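Local coordinates for ABC transporter ATP-binding protein (Leptospira interrogans serovar Copenhageni, PDB 4HZI) that probably binds and hydrolyses ATP as the ATPase subunit of an orphan ABC transporter involved in manganese utilization and tolerance, at residues 32-44 / 50-62. Sequence-based numbering, arbitrary orientation.
Sequences NSLLSLEKISYKP and LDSVSFEIKTNEH
Ile57 O is gripped by two consecutive amides of the facing strand, Leu34 N at 2.9 Å and Leu35 N at 3.0 Å, both in the plane of its carbonyl. This is a classic beta bulge: the extra residue turns the side chain of Leu34 out of step, and its CD1 reaches Thr59 OG1 at 3.7 Å. Beyond it the antiparallel ladder runs regularly through Leu35–Ile57 and Leu37–Phe55. Their side chains share one face of the sheet, where Leu37 CD2 lies 3.9 Å from Phe55 CE2 while Leu37 CD1 sits over the same ring, towards its rim. Leu37 and Ile40 carry this face onto Leu76 and Leu79 of helix 73-80, so apolar leucine and isoleucine, with the flat Phe55 ring, fill it without burying polar side-chain groups.

The opposite face carries Ser36 and Glu56. From there the Glu56 carboxylate reaches along the strands to Ser33, whose OG, anti to its own nitrogen (chi1 174°), donates to OE1 at 2.8 Å. OE2 pairs with Lys58 NZ in a salt bridge whose hydrogen bond is weak, so both carboxylate oxygens have a partner.

Further along, serine hydroxyls bond to backbone amides where the chains turn corners. Ser54 OG accepts from Lys39 N at 2.8 Å, and Ser41 OG accepts from Ser52 N at the same distance. Small hydroxyl side chains fit here because they reach a neighbouring main chain without a long arm. Lys39 and Ser52, both with positive phi, open two G1 bulges that meet at the Ile40–Val53 pair, where Val53 N bonds to Ile40 O at 2.7 Å. The whole is a bulged beta hairpin within the antiparallel beta subdomain of an ABC ATPase, and Leu50 carries its apolar face to the probable Walker A P-loop.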
ATOM      1  N   ASN A  32      15.854 -30.877 -10.586  1.00 63.93           N
ATOM      2  CA  ASN A  32      14.817 -29.803 -10.774  1.00 65.21           C
ATOM      3  C   ASN A  32      14.843 -28.649  -9.734  1.00 53.67           C
ATOM      4  O   ASN A  32      13.820 -27.970  -9.511  1.00 35.71           O
ATOM      5  CB  ASN A  32      13.405 -30.414 -10.847  1.00 67.04           C
ATOM      6  CG  ASN A  32      12.901 -30.905  -9.499  1.00 64.14           C
ATOM      7  OD1 ASN A  32      13.653 -30.991  -8.522  1.00 66.33           O
ATOM      8  ND2 ASN A  32      11.619 -31.243  -9.444  1.00 69.97           N
ATOM      9  N   SER A  33      16.003 -28.408  -9.126  1.00 42.12           N
ATOM     10  CA  SER A  33      16.204 -27.156  -8.373  1.00 41.89           C
ATOM     11  C   SER A  33      16.344 -26.035  -9.410  1.00 35.58           C
ATOM     12  O   SER A  33      17.257 -26.072 -10.224  1.00 39.17           O
ATOM     13  CB  SER A  33      17.463 -27.228  -7.532  1.00 44.52           C
ATOM     14  OG  SER A  33      17.709 -25.951  -6.933  1.00 46.66           O
ATOM     15  N   LEU A  34      15.445 -25.060  -9.406  1.00 28.73           N
ATOM     16  CA  LEU A  34      15.437 -24.032 -10.468  1.00 25.53           C
ATOM     17  C   LEU A  34      16.214 -22.774  -9.972  1.00 25.82           C
ATOM     18  O   LEU A  34      17.048 -22.270 -10.655  1.00 28.52           O
ATOM     19  CB  LEU A  34      14.002 -23.676 -10.876  1.00 28.23           C
ATOM     20  CG  LEU A  34      13.851 -22.786 -12.103  1.00 29.97           C
ATOM     21  CD1 LEU A  34      12.544 -23.078 -12.871  1.00 32.13           C
ATOM     22  CD2 LEU A  34      13.895 -21.337 -11.662  1.00 31.64           C
ATOM     23  N   LEU A  35      15.878 -22.282  -8.803  1.00 24.48           N
ATOM     24  CA  LEU A  35      16.618 -21.171  -8.163  1.00 27.42           C
ATOM     25  C   LEU A  35      17.140 -21.635  -6.805  1.00 26.85           C
ATOM     26  O   LEU A  35      16.399 -22.208  -5.978  1.00 28.66           O
ATOM     27  CB  LEU A  35      15.720 -19.975  -7.967  1.00 24.34           C
ATOM     28  CG  LEU A  35      16.406 -18.762  -7.307  1.00 25.37           C
ATOM     29  CD1 LEU A  35      17.453 -18.193  -8.250  1.00 27.49           C
ATOM     30  CD2 LEU A  35      15.441 -17.686  -6.885  1.00 28.24           C
ATOM     31  N   SER A  36      18.423 -21.394  -6.547  1.00 25.17           N
ATOM     32  CA  SER A  36      18.948 -21.712  -5.238  1.00 24.90           C
ATOM     33  C   SER A  36      19.905 -20.632  -4.767  1.00 28.31           C
ATOM     34  O   SER A  36      20.727 -20.164  -5.544  1.00 26.65           O
ATOM     35  CB  SER A  36      19.638 -23.047  -5.176  1.00 26.69           C
ATOM     36  OG  SER A  36      20.726 -23.119  -6.018  1.00 37.17           O
ATOM     37  N   LEU A  37      19.720 -20.247  -3.517  1.00 26.22           N
ATOM     38  CA  LEU A  37      20.616 -19.316  -2.828  1.00 28.19           C
ATOM     39  C   LEU A  37      21.168 -20.061  -1.621  1.00 29.82           C
ATOM     40  O   LEU A  37      20.410 -20.640  -0.832  1.00 28.79           O
ATOM     41  CB  LEU A  37      19.868 -18.104  -2.355  1.00 24.23           C
ATOM     42  CG  LEU A  37      19.541 -17.053  -3.420  1.00 26.12           C
ATOM     43  CD1 LEU A  37      18.478 -17.535  -4.406  1.00 25.60           C
ATOM     44  CD2 LEU A  37      19.108 -15.773  -2.781  1.00 27.49           C
ATOM     45  N   GLU A  38      22.483 -20.066  -1.501  1.00 29.88           N
ATOM     46  CA  GLU A  38      23.155 -20.674  -0.339  1.00 30.56           C
ATOM     47  C   GLU A  38      24.066 -19.625   0.339  1.00 29.35           C
ATOM     48  O   GLU A  38      25.045 -19.194  -0.269  1.00 31.32           O
ATOM     49  CB  GLU A  38      24.009 -21.836  -0.820  1.00 36.91           C
ATOM     50  CG  GLU A  38      23.186 -22.941  -1.457  1.00 51.37           C
ATOM     51  CD  GLU A  38      24.021 -24.151  -1.849  1.00 61.79           C
ATOM     52  OE1 GLU A  38      24.985 -24.005  -2.633  1.00 73.29           O
ATOM     53  OE2 GLU A  38      23.695 -25.253  -1.380  1.00 65.54           O
ATOM     54  N   LYS A  39      23.650 -19.205   1.529  1.00 32.45           N
ATOM     55  CA  LYS A  39      24.350 -18.271   2.387  1.00 30.60           C
ATOM     56  C   LYS A  39      24.686 -16.984   1.665  1.00 31.22           C
ATOM     57  O   LYS A  39      25.808 -16.473   1.765  1.00 32.39           O
ATOM     58  CB  LYS A  39      25.638 -18.904   2.912  1.00 35.63           C
ATOM     59  CG  LYS A  39      25.407 -20.133   3.768  1.00 45.10           C
ATOM     60  CD  LYS A  39      26.752 -20.679   4.247  1.00 52.13           C
ATOM     61  CE  LYS A  39      26.644 -22.132   4.673  1.00 58.38           C
ATOM     62  NZ  LYS A  39      25.651 -22.331   5.773  1.00 62.62           N
ATOM     63  N   ILE A  40      23.725 -16.469   0.916  1.00 28.15           N
ATOM     64  CA  ILE A  40      23.906 -15.203   0.186  1.00 26.97           C
ATOM     65  C   ILE A  40      23.952 -14.021   1.131  1.00 27.59           C
ATOM     66  O   ILE A  40      23.025 -13.715   1.904  1.00 24.95           O
ATOM     67  CB  ILE A  40      22.848 -15.014  -0.948  1.00 25.41           C
ATOM     68  CG1 ILE A  40      23.155 -15.949  -2.105  1.00 26.34           C
ATOM     69  CG2 ILE A  40      22.787 -13.557  -1.427  1.00 28.64           C
ATOM     70  CD1 ILE A  40      24.327 -15.571  -3.019  1.00 29.54           C
ATOM     71  N   SER A  41      25.086 -13.316   1.068  1.00 28.15           N
ATOM     72  CA  SER A  41      25.265 -12.137   1.834  1.00 28.51           C
ATOM     73  C   SER A  41      25.587 -10.942   0.942  1.00 26.22           C
ATOM     74  O   SER A  41      26.151 -11.081  -0.130  1.00 31.06           O
ATOM     75  CB  SER A  41      26.396 -12.378   2.854  1.00 33.63           C
ATOM     76  OG  SER A  41      25.884 -13.081   3.972  1.00 31.84           O
ATOM     77  N   TYR A  42      25.173  -9.769   1.383  1.00 28.47           N
ATOM     78  CA  TYR A  42      25.419  -8.532   0.653  1.00 28.69           C
ATOM     79  C   TYR A  42      25.780  -7.426   1.666  1.00 29.72           C
ATOM     80  O   TYR A  42      24.953  -6.984   2.472  1.00 27.38           O
ATOM     81  CB  TYR A  42      24.208  -8.121  -0.169  1.00 27.62           C
ATOM     82  CG  TYR A  42      24.398  -6.876  -1.032  1.00 27.76           C
ATOM     83  CD1 TYR A  42      25.428  -6.814  -1.973  1.00 30.45           C
ATOM     84  CD2 TYR A  42      23.595  -5.767  -0.868  1.00 27.57           C
ATOM     85  CE1 TYR A  42      25.651  -5.672  -2.739  1.00 28.87           C
ATOM     86  CE2 TYR A  42      23.809  -4.623  -1.632  1.00 34.55           C
ATOM     87  CZ  TYR A  42      24.832  -4.603  -2.583  1.00 32.01           C
ATOM     88  OH  TYR A  42      25.029  -3.491  -3.358  1.00 32.32           O
ATOM     89  N   LYS A  43      27.054  -7.030   1.646  1.00 31.60           N
ATOM     90  CA  LYS A  43      27.583  -5.995   2.543  1.00 31.43           C
ATOM     91  C   LYS A  43      28.472  -5.008   1.741  1.00 36.77           C
ATOM     92  O   LYS A  43      29.700  -5.077   1.781  1.00 37.10           O
ATOM     93  CB  LYS A  43      28.401  -6.688   3.609  1.00 41.30           C
ATOM     94  CG  LYS A  43      28.814  -5.777   4.753  1.00 46.37           C
ATOM     95  CD  LYS A  43      29.759  -6.475   5.709  1.00 59.35           C
ATOM     96  CE  LYS A  43      30.322  -5.491   6.721  1.00 71.69           C
ATOM     97  NZ  LYS A  43      31.656  -5.941   7.191  1.00 83.59           N
ATOM     98  N   PRO A  44      27.853  -4.115   0.979  1.00 35.35           N
ATOM     99  CA  PRO A  44      28.673  -3.374   0.021  1.00 35.60           C
ATOM    100  C   PRO A  44      29.572  -2.298   0.681  1.00 41.27           C
ATOM    101  O   PRO A  44      30.629  -1.997   0.131  1.00 36.68           O
ATOM    102  CB  PRO A  44      27.648  -2.731  -0.892  1.00 35.68           C
ATOM    103  CG  PRO A  44      26.392  -2.647  -0.056  1.00 33.25           C
ATOM    104  CD  PRO A  44      26.418  -3.865   0.793  1.00 34.23           C
ATOM    105  N   LEU A  50      21.966  -7.995   3.424  1.00 26.34           N
ATOM    106  CA  LEU A  50      21.508  -9.384   3.404  1.00 26.56           C
ATOM    107  C   LEU A  50      22.510 -10.199   4.142  1.00 29.01           C
ATOM    108  O   LEU A  50      23.703 -10.067   3.916  1.00 26.40           O
ATOM    109  CB  LEU A  50      21.359  -9.883   1.983  1.00 24.25           C
ATOM    110  CG  LEU A  50      20.376  -9.031   1.178  1.00 24.58           C
ATOM    111  CD1 LEU A  50      20.384  -9.468  -0.262  1.00 28.61           C
ATOM    112  CD2 LEU A  50      18.946  -9.102   1.713  1.00 30.17           C
ATOM    113  N   ASP A  51      22.028 -11.045   5.028  1.00 27.03           N
ATOM    114  CA  ASP A  51      22.911 -11.894   5.823  1.00 27.62           C
ATOM    115  C   ASP A  51      22.636 -13.388   5.730  1.00 26.20           C
ATOM    116  O   ASP A  51      21.682 -13.866   6.353  1.00 29.08           O
ATOM    117  CB  ASP A  51      22.757 -11.440   7.241  1.00 30.92           C
ATOM    118  CG  ASP A  51      23.747 -12.102   8.199  1.00 39.55           C
ATOM    119  OD1 ASP A  51      24.533 -12.969   7.815  1.00 41.57           O
ATOM    120  OD2 ASP A  51      23.692 -11.714   9.361  1.00 49.46           O
ATOM    121  N   SER A  52      23.464 -14.065   4.944  1.00 27.05           N
ATOM    122  CA  SER A  52      23.487 -15.528   4.795  1.00 33.30           C
ATOM    123  C   SER A  52      22.102 -16.085   4.392  1.00 31.23           C
ATOM    124  O   SER A  52      21.546 -17.012   5.013  1.00 31.41           O
ATOM    125  CB  SER A  52      24.010 -16.175   6.104  1.00 33.74           C
ATOM    126  OG  SER A  52      24.281 -17.543   5.888  1.00 42.66           O
ATOM    127  N   VAL A  53      21.555 -15.501   3.335  1.00 28.92           N
ATOM    128  CA  VAL A  53      20.194 -15.837   2.869  1.00 26.40           C
ATOM    129  C   VAL A  53      20.240 -17.165   2.122  1.00 23.80           C
ATOM    130  O   VAL A  53      21.008 -17.369   1.197  1.00 25.36           O
ATOM    131  CB  VAL A  53      19.644 -14.696   1.971  1.00 25.86           C
ATOM    132  CG1 VAL A  53      18.332 -15.105   1.272  1.00 26.04           C
ATOM    133  CG2 VAL A  53      19.367 -13.490   2.804  1.00 23.99           C
ATOM    134  N   SER A  54      19.406 -18.105   2.586  1.00 27.32           N
ATOM    135  CA  SER A  54      19.338 -19.410   1.977  1.00 25.91           C
ATOM    136  C   SER A  54      17.872 -19.821   1.745  1.00 24.54           C
ATOM    137  O   SER A  54      17.025 -19.751   2.646  1.00 26.74           O
ATOM    138  CB  SER A  54      20.021 -20.432   2.901  1.00 32.75           C
ATOM    139  OG  SER A  54      21.426 -20.216   2.935  1.00 31.89           O
ATOM    140  N   PHE A  55      17.590 -20.222   0.520  1.00 24.49           N
ATOM    141  CA  PHE A  55      16.330 -20.833   0.178  1.00 23.78           C
ATOM    142  C   PHE A  55      16.412 -21.429  -1.218  1.00 28.60           C
ATOM    143  O   PHE A  55      17.401 -21.268  -1.931  1.00 27.18           O
ATOM    144  CB  PHE A  55      15.140 -19.876   0.337  1.00 23.16           C
ATOM    145  CG  PHE A  55      15.093 -18.725  -0.634  1.00 26.55           C
ATOM    146  CD1 PHE A  55      14.402 -18.809  -1.871  1.00 25.28           C
ATOM    147  CD2 PHE A  55      15.663 -17.507  -0.266  1.00 24.91           C
ATOM    148  CE1 PHE A  55      14.329 -17.701  -2.711  1.00 28.35           C
ATOM    149  CE2 PHE A  55      15.583 -16.397  -1.120  1.00 28.70           C
ATOM    150  CZ  PHE A  55      14.912 -16.495  -2.324  1.00 25.76           C
ATOM    151  N   GLU A  56      15.371 -22.129  -1.644  1.00 27.56           N
ATOM    152  CA  GLU A  56      15.398 -22.628  -3.017  1.00 25.51           C
ATOM    153  C   GLU A  56      13.987 -22.786  -3.567  1.00 23.95           C
ATOM    154  O   GLU A  56      13.056 -22.883  -2.786  1.00 22.20           O
ATOM    155  CB  GLU A  56      16.185 -23.919  -3.136  1.00 35.06           C
ATOM    156  CG  GLU A  56      15.583 -25.151  -2.538  1.00 41.43           C
ATOM    157  CD  GLU A  56      15.565 -26.335  -3.527  1.00 66.92           C
ATOM    158  OE1 GLU A  56      16.252 -26.319  -4.602  1.00 66.26           O
ATOM    159  OE2 GLU A  56      14.832 -27.304  -3.225  1.00 65.88           O
ATOM    160  N   ILE A  57      13.855 -22.711  -4.890  1.00 22.60           N
ATOM    161  CA  ILE A  57      12.542 -22.836  -5.533  1.00 23.49           C
ATOM    162  C   ILE A  57      12.752 -23.893  -6.616  1.00 21.60           C
ATOM    163  O   ILE A  57      13.669 -23.802  -7.440  1.00 25.40           O
ATOM    164  CB  ILE A  57      12.054 -21.502  -6.186  1.00 24.53           C
ATOM    165  CG1 ILE A  57      12.033 -20.352  -5.169  1.00 28.73           C
ATOM    166  CG2 ILE A  57      10.690 -21.709  -6.862  1.00 25.76           C
ATOM    167  CD1 ILE A  57      11.722 -18.986  -5.754  1.00 32.23           C
ATOM    168  N   LYS A  58      11.900 -24.922  -6.612  1.00 24.23           N
ATOM    169  CA  LYS A  58      11.985 -25.962  -7.635  1.00 25.21           C
ATOM    170  C   LYS A  58      11.061 -25.612  -8.786  1.00 25.20           C
ATOM    171  O   LYS A  58      10.156 -24.770  -8.650  1.00 24.22           O
ATOM    172  CB  LYS A  58      11.568 -27.294  -7.030  1.00 29.68           C
ATOM    173  CG  LYS A  58      12.364 -27.650  -5.785  1.00 32.99           C
ATOM    174  CD  LYS A  58      12.547 -29.142  -5.689  1.00 42.82           C
ATOM    175  CE  LYS A  58      13.370 -29.530  -4.477  1.00 51.77           C
ATOM    176  NZ  LYS A  58      12.699 -29.096  -3.229  1.00 56.08           N
ATOM    177  N   THR A  59      11.336 -26.217  -9.941  1.00 24.91           N
ATOM    178  CA  THR A  59      10.483 -26.102 -11.107  1.00 25.78           C
ATOM    179  C   THR A  59       9.014 -26.275 -10.715  1.00 24.15           C
ATOM    180  O   THR A  59       8.657 -27.187  -9.987  1.00 24.73           O
ATOM    181  CB  THR A  59      10.913 -27.113 -12.186  1.00 30.01           C
ATOM    182  OG1 THR A  59      12.233 -26.775 -12.594  1.00 34.03           O
ATOM    183  CG2 THR A  59      10.030 -27.001 -13.408  1.00 35.96           C
ATOM    184  N   ASN A  60       8.191 -25.341 -11.170  1.00 27.91           N
ATOM    185  CA  ASN A  60       6.745 -25.329 -10.922  1.00 28.77           C
ATOM    186  C   ASN A  60       6.300 -25.105  -9.472  1.00 29.78           C
ATOM    187  O   ASN A  60       5.120 -25.289  -9.122  1.00 28.62           O
ATOM    188  CB  ASN A  60       6.086 -26.584 -11.566  1.00 31.72           C
ATOM    189  CG  ASN A  60       6.284 -26.620 -13.075  1.00 33.36           C
ATOM    190  OD1 ASN A  60       6.362 -25.586 -13.736  1.00 32.89           O
ATOM    191  ND2 ASN A  60       6.338 -27.820 -13.632  1.00 42.22           N
ATOM    192  N   GLU A  61       7.221 -24.652  -8.614  1.00 25.89           N
ATOM    193  CA  GLU A  61       6.833 -24.144  -7.322  1.00 26.09           C
ATOM    194  C   GLU A  61       6.512 -22.629  -7.350  1.00 20.52           C
ATOM    195  O   GLU A  61       7.028 -21.820  -8.186  1.00 23.23           O
ATOM    196  CB  GLU A  61       7.912 -24.395  -6.255  1.00 27.97           C
ATOM    197  CG  GLU A  61       8.149 -25.859  -5.979  1.00 35.71           C
ATOM    198  CD  GLU A  61       9.037 -26.069  -4.772  1.00 41.48           C
ATOM    199  OE1 GLU A  61       9.953 -25.217  -4.545  1.00 24.73           O
ATOM    200  OE2 GLU A  61       8.818 -27.097  -4.071  1.00 40.16           O
ATOM    201  N   HIS A  62       5.654 -22.257  -6.423  1.00 20.95           N
ATOM    202  CA  HIS A  62       5.252 -20.875  -6.235  1.00 21.18           C
ATOM    203  C   HIS A  62       5.635 -20.544  -4.775  1.00 21.36           C
ATOM    204  O   HIS A  62       5.077 -21.081  -3.818  1.00 21.11           O
ATOM    205  CB  HIS A  62       3.754 -20.737  -6.553  1.00 24.60           C
ATOM    206  CG  HIS A  62       3.465 -21.015  -7.985  1.00 23.76           C
ATOM    207  ND1 HIS A  62       3.888 -20.172  -9.004  1.00 24.67           N
ATOM    208  CD2 HIS A  62       2.933 -22.109  -8.596  1.00 23.59           C
ATOM    209  CE1 HIS A  62       3.556 -20.699 -10.171  1.00 26.00           C
ATOM    210  NE2 HIS A  62       2.972 -21.874  -9.951  1.00 24.66           N
TER
HETATM  211  O   HOH W   1      27.202 -12.539   6.024  1.00 47.29           O